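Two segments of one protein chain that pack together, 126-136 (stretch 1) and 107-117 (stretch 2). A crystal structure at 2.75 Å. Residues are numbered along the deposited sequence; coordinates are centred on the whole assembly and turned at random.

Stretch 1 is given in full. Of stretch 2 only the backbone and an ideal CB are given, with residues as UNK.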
# COMPACT_ATOMS: atom_id res chain seq x y z
N LYS A 126 -7.87 55.61 -2.88
CA LYS A 126 -7.78 55.35 -4.31
C LYS A 126 -8.35 53.96 -4.61
O LYS A 126 -8.01 52.97 -3.94
CB LYS A 126 -6.33 55.38 -4.78
CG LYS A 126 -5.55 56.65 -4.62
CD LYS A 126 -4.97 56.79 -3.21
CE LYS A 126 -3.85 57.83 -3.18
NZ LYS A 126 -3.90 58.68 -1.94
N GLN A 127 -9.24 53.88 -5.61
CA GLN A 127 -9.83 52.64 -6.00
C GLN A 127 -8.76 51.66 -6.49
O GLN A 127 -7.83 52.05 -7.20
CB GLN A 127 -10.88 52.86 -7.08
CG GLN A 127 -11.61 51.57 -7.52
CD GLN A 127 -12.29 50.86 -6.36
OE1 GLN A 127 -11.67 50.59 -5.34
NE2 GLN A 127 -13.59 50.57 -6.51
N ARG A 128 -8.92 50.39 -6.12
CA ARG A 128 -7.87 49.40 -6.27
C ARG A 128 -8.35 48.22 -7.10
O ARG A 128 -9.49 47.79 -6.95
CB ARG A 128 -7.40 48.90 -4.91
CG ARG A 128 -6.32 47.84 -4.95
CD ARG A 128 -6.29 47.02 -3.66
NE ARG A 128 -7.55 47.06 -2.94
CZ ARG A 128 -7.67 47.31 -1.63
NH1 ARG A 128 -6.58 47.57 -0.89
NH2 ARG A 128 -8.88 47.33 -1.07
N PHE A 129 -7.50 47.75 -8.00
CA PHE A 129 -7.83 46.64 -8.91
C PHE A 129 -6.84 45.51 -8.67
O PHE A 129 -5.63 45.70 -8.79
CB PHE A 129 -7.76 47.13 -10.36
CG PHE A 129 -8.95 47.94 -10.76
CD1 PHE A 129 -9.11 49.27 -10.31
CD2 PHE A 129 -9.91 47.37 -11.63
CE1 PHE A 129 -10.21 50.00 -10.68
CE2 PHE A 129 -11.00 48.11 -12.03
CZ PHE A 129 -11.15 49.43 -11.55
N GLY A 130 -7.38 44.34 -8.36
CA GLY A 130 -6.57 43.14 -8.15
C GLY A 130 -6.46 42.31 -9.40
O GLY A 130 -7.33 42.30 -10.25
N TYR A 131 -5.35 41.59 -9.48
CA TYR A 131 -5.11 40.58 -10.52
C TYR A 131 -4.54 39.34 -9.88
O TYR A 131 -3.73 39.42 -8.98
CB TYR A 131 -4.17 41.12 -11.60
CG TYR A 131 -4.79 42.19 -12.48
CD1 TYR A 131 -4.87 43.52 -12.04
CD2 TYR A 131 -5.32 41.87 -13.73
CE1 TYR A 131 -5.43 44.48 -12.84
CE2 TYR A 131 -5.87 42.86 -14.52
CZ TYR A 131 -5.93 44.17 -14.05
OH TYR A 131 -6.48 45.13 -14.88
N ARG A 132 -4.95 38.19 -10.38
CA ARG A 132 -4.32 36.91 -10.05
C ARG A 132 -3.20 36.65 -11.05
O ARG A 132 -3.45 36.54 -12.25
CB ARG A 132 -5.35 35.78 -10.12
CG ARG A 132 -6.66 36.10 -9.39
CD ARG A 132 -7.63 34.96 -9.51
NE ARG A 132 -8.87 35.23 -8.79
CZ ARG A 132 -9.08 34.98 -7.50
NH1 ARG A 132 -10.26 35.22 -6.95
NH2 ARG A 132 -8.11 34.44 -6.77
N VAL A 133 -1.97 36.55 -10.57
CA VAL A 133 -0.79 36.43 -11.39
C VAL A 133 -0.28 35.01 -11.29
O VAL A 133 0.20 34.57 -10.24
CB VAL A 133 0.31 37.43 -10.94
CG1 VAL A 133 1.55 37.30 -11.81
CG2 VAL A 133 -0.25 38.85 -10.97
N ASN A 134 -0.39 34.27 -12.39
CA ASN A 134 0.32 33.02 -12.58
C ASN A 134 1.53 33.24 -13.46
O ASN A 134 1.42 33.82 -14.53
CB ASN A 134 -0.61 31.98 -13.23
CG ASN A 134 0.14 30.77 -13.71
OD1 ASN A 134 0.44 30.65 -14.90
ND2 ASN A 134 0.40 29.85 -12.82
N ILE A 135 2.69 32.78 -13.00
CA ILE A 135 3.93 32.79 -13.77
C ILE A 135 4.37 31.36 -14.02
O ILE A 135 4.68 30.65 -13.08
CB ILE A 135 5.03 33.60 -13.04
CG1 ILE A 135 4.56 35.03 -12.81
CG2 ILE A 135 6.32 33.60 -13.84
CD1 ILE A 135 5.60 35.97 -12.28
N SER A 136 4.42 30.96 -15.27
CA SER A 136 4.57 29.56 -15.66
C SER A 136 5.71 29.41 -16.64
O SER A 136 5.84 30.22 -17.56
CB SER A 136 3.28 29.00 -16.30
OG SER A 136 2.29 28.74 -15.32
N UNK A 107 5.60 26.62 -7.99
CA UNK A 107 4.59 27.27 -8.78
C UNK A 107 4.28 28.66 -8.25
O UNK A 107 4.26 28.88 -7.05
CB UNK A 107 3.32 26.42 -8.82
N UNK A 108 4.06 29.61 -9.17
CA UNK A 108 4.08 31.03 -8.87
C UNK A 108 2.66 31.55 -9.13
O UNK A 108 2.31 31.94 -10.25
CB UNK A 108 5.12 31.77 -9.71
N UNK A 109 1.86 31.59 -8.08
CA UNK A 109 0.59 32.30 -8.07
C UNK A 109 0.62 33.36 -6.98
O UNK A 109 0.84 33.05 -5.83
CB UNK A 109 -0.58 31.33 -7.86
N UNK A 110 0.37 34.60 -7.35
CA UNK A 110 0.30 35.71 -6.40
C UNK A 110 -0.86 36.61 -6.81
O UNK A 110 -1.63 36.31 -7.69
CB UNK A 110 1.61 36.49 -6.35
N UNK A 111 -0.97 37.75 -6.11
CA UNK A 111 -1.87 38.82 -6.47
C UNK A 111 -1.08 40.09 -6.75
O UNK A 111 -0.03 40.34 -6.15
CB UNK A 111 -2.90 39.05 -5.36
N UNK A 112 -1.56 40.88 -7.70
CA UNK A 112 -0.90 42.09 -8.15
C UNK A 112 -1.95 43.20 -8.25
O UNK A 112 -2.89 43.07 -9.04
CB UNK A 112 -0.19 41.87 -9.49
N UNK A 113 -1.75 44.28 -7.50
CA UNK A 113 -2.76 45.33 -7.37
C UNK A 113 -2.28 46.59 -8.06
O UNK A 113 -1.10 46.94 -7.98
CB UNK A 113 -3.07 45.61 -5.90
N UNK A 114 -3.19 47.25 -8.76
CA UNK A 114 -2.89 48.52 -9.44
C UNK A 114 -4.03 49.49 -9.13
O UNK A 114 -5.20 49.10 -9.12
CB UNK A 114 -2.72 48.33 -10.95
N UNK A 115 -3.67 50.75 -8.96
CA UNK A 115 -4.59 51.75 -8.37
C UNK A 115 -4.95 52.75 -9.44
O UNK A 115 -4.06 53.32 -10.11
CB UNK A 115 -3.97 52.46 -7.16
N UNK A 116 -6.24 52.97 -9.64
CA UNK A 116 -6.70 53.94 -10.64
C UNK A 116 -6.20 55.34 -10.27
O UNK A 116 -6.33 55.76 -9.13
CB UNK A 116 -8.23 53.93 -10.75
N UNK A 117 -5.53 56.03 -11.20
CA UNK A 117 -4.88 57.29 -10.83
C UNK A 117 -5.89 58.38 -10.47
O UNK A 117 -5.75 59.04 -9.44
CB UNK A 117 -3.99 57.77 -11.98

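Stretch 2 runs antiparallel to strand 128-136, and from 108 to 115 its side chains fall alternately on the two faces of the sheet. Position 107 precedes the pairing, with nothing of stretch 1 near its ideal CB, so almost any residue would serve; it is Leu-107.

At 108 the CB points to the face carrying Ile-135, Val-133 and Tyr-131, where stretch 1 offers hydrocarbon. A branched aliphatic would suit, and Ile-108 places CG2 3.6 Å from Ile-135 CB. Its backbone O accepts from Ile-135 N at 2.9 Å.

Position 109 lies on the other face. Asn-134 turns ND2, a donor, this way, so a side chain with an acceptor two or more bonds beyond CB, such as Asn, Asp or possibly Gln, would suit. The residue is Asn-109, and its OD1 accepts from Asn-134 ND2 at 3.2 Å.

Position 110 is held by its backbone: N donates to Val-133 O and O accepts from Val-133 N, each at 2.9 Å. Its CB is 4.6 Å from Val-133 O, leaving room for many residues, among them small or beta-branched ones. Thr-110 occupies it, its OG1 4.3 Å from Val-133 O.

At 111 the CB stands beside Tyr-131 O, on the face of Arg-132, whose charge might favour an acidic or neutral polar residue. The residue is Arg-111; the two NH2 atoms, of Arg-111 and Arg-132, stay 5.5 Å apart.

Position 112 is tighter, its ideal CB 3.4 Å from Val-133 CG2, which favours an apolar or aromatic residue directed away from the valine. Tyr-112 does this with chi1 t, its ring leading away from stretch 1. Its N donates to Tyr-131 O at 2.9 Å; the return bond from Tyr-131 N is weak.

Opposite 113 is Gly-130, which leaves room, with the aliphatic part of Arg-128 nearby. A long polar or acidic residue could reach in. Glu-113 bends over the glycine, OE2 coming 2.9 Å from Gly-130 CA, where a CB on that residue would clash.

The CB of 114 faces Phe-129 and Tyr-131, suiting a medium aliphatic. Val-114 sets CG2 4.2 Å from Phe-129 CB and CG1 4.3 Å from Tyr-131 CE1.

At 115 the methylenes of Lys-126 and Arg-128 invite a broad apolar group; Phe-115 supplies a ring with CE2 3.7 Å from Arg-128 CG.

The CB of 116 points toward stretch 1, 4.4 Å from Phe-129 CE1, so an aromatic or aliphatic group would fit. His-116 brings CD2 4.3 Å from Phe-129 CE1, and its N donates to Gln-127 O at 3.1 Å.

Position 117 points away; it is Pro-117.

Stretch 2, residues 107-117: LINTRYEVFHP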
# COMPACT_ATOMS: atom_id res chain seq x y z
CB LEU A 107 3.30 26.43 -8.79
CG LEU A 107 3.50 24.96 -9.25
CD1 LEU A 107 2.19 24.23 -9.36
CD2 LEU A 107 4.28 24.80 -10.56
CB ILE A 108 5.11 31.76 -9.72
CG1 ILE A 108 6.51 31.20 -9.45
CG2 ILE A 108 5.05 33.28 -9.44
CD1 ILE A 108 7.61 31.96 -10.18
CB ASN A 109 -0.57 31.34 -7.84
CG ASN A 109 -0.63 30.24 -8.87
OD1 ASN A 109 -1.06 30.46 -10.02
ND2 ASN A 109 -0.15 29.03 -8.49
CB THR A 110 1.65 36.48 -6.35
OG1 THR A 110 2.69 35.69 -6.96
CG2 THR A 110 2.02 36.78 -4.91
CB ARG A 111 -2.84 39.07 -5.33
CG ARG A 111 -3.94 37.98 -5.21
CD ARG A 111 -4.20 37.57 -3.77
NE ARG A 111 -3.00 36.99 -3.17
CZ ARG A 111 -2.60 35.73 -3.32
NH1 ARG A 111 -1.49 35.32 -2.72
NH2 ARG A 111 -3.32 34.90 -4.09
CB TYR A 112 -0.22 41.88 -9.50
CG TYR A 112 0.49 43.10 -10.05
CD1 TYR A 112 1.75 43.46 -9.60
CD2 TYR A 112 -0.14 43.93 -10.98
CE1 TYR A 112 2.39 44.57 -10.10
CE2 TYR A 112 0.49 45.03 -11.49
CZ TYR A 112 1.76 45.37 -11.04
OH TYR A 112 2.41 46.48 -11.54
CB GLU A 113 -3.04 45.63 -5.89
CG GLU A 113 -2.98 44.44 -4.96
CD GLU A 113 -4.22 43.53 -5.05
OE1 GLU A 113 -4.21 42.42 -4.51
OE2 GLU A 113 -5.20 43.95 -5.67
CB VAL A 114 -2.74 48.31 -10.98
CG1 VAL A 114 -2.21 46.95 -11.31
CG2 VAL A 114 -4.05 48.52 -11.69
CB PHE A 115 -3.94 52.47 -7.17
CG PHE A 115 -3.46 51.55 -6.09
CD1 PHE A 115 -2.22 50.88 -6.22
CD2 PHE A 115 -4.25 51.28 -4.97
CE1 PHE A 115 -1.80 49.98 -5.27
CE2 PHE A 115 -3.81 50.40 -3.99
CZ PHE A 115 -2.58 49.74 -4.14
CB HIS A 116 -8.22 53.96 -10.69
CG HIS A 116 -8.79 54.36 -12.00
ND1 HIS A 116 -8.37 55.46 -12.74
CD2 HIS A 116 -9.77 53.78 -12.74
CE1 HIS A 116 -9.06 55.54 -13.86
NE2 HIS A 116 -9.90 54.52 -13.90
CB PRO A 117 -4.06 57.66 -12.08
CG PRO A 117 -4.78 56.97 -13.20
CD PRO A 117 -5.35 55.70 -12.63
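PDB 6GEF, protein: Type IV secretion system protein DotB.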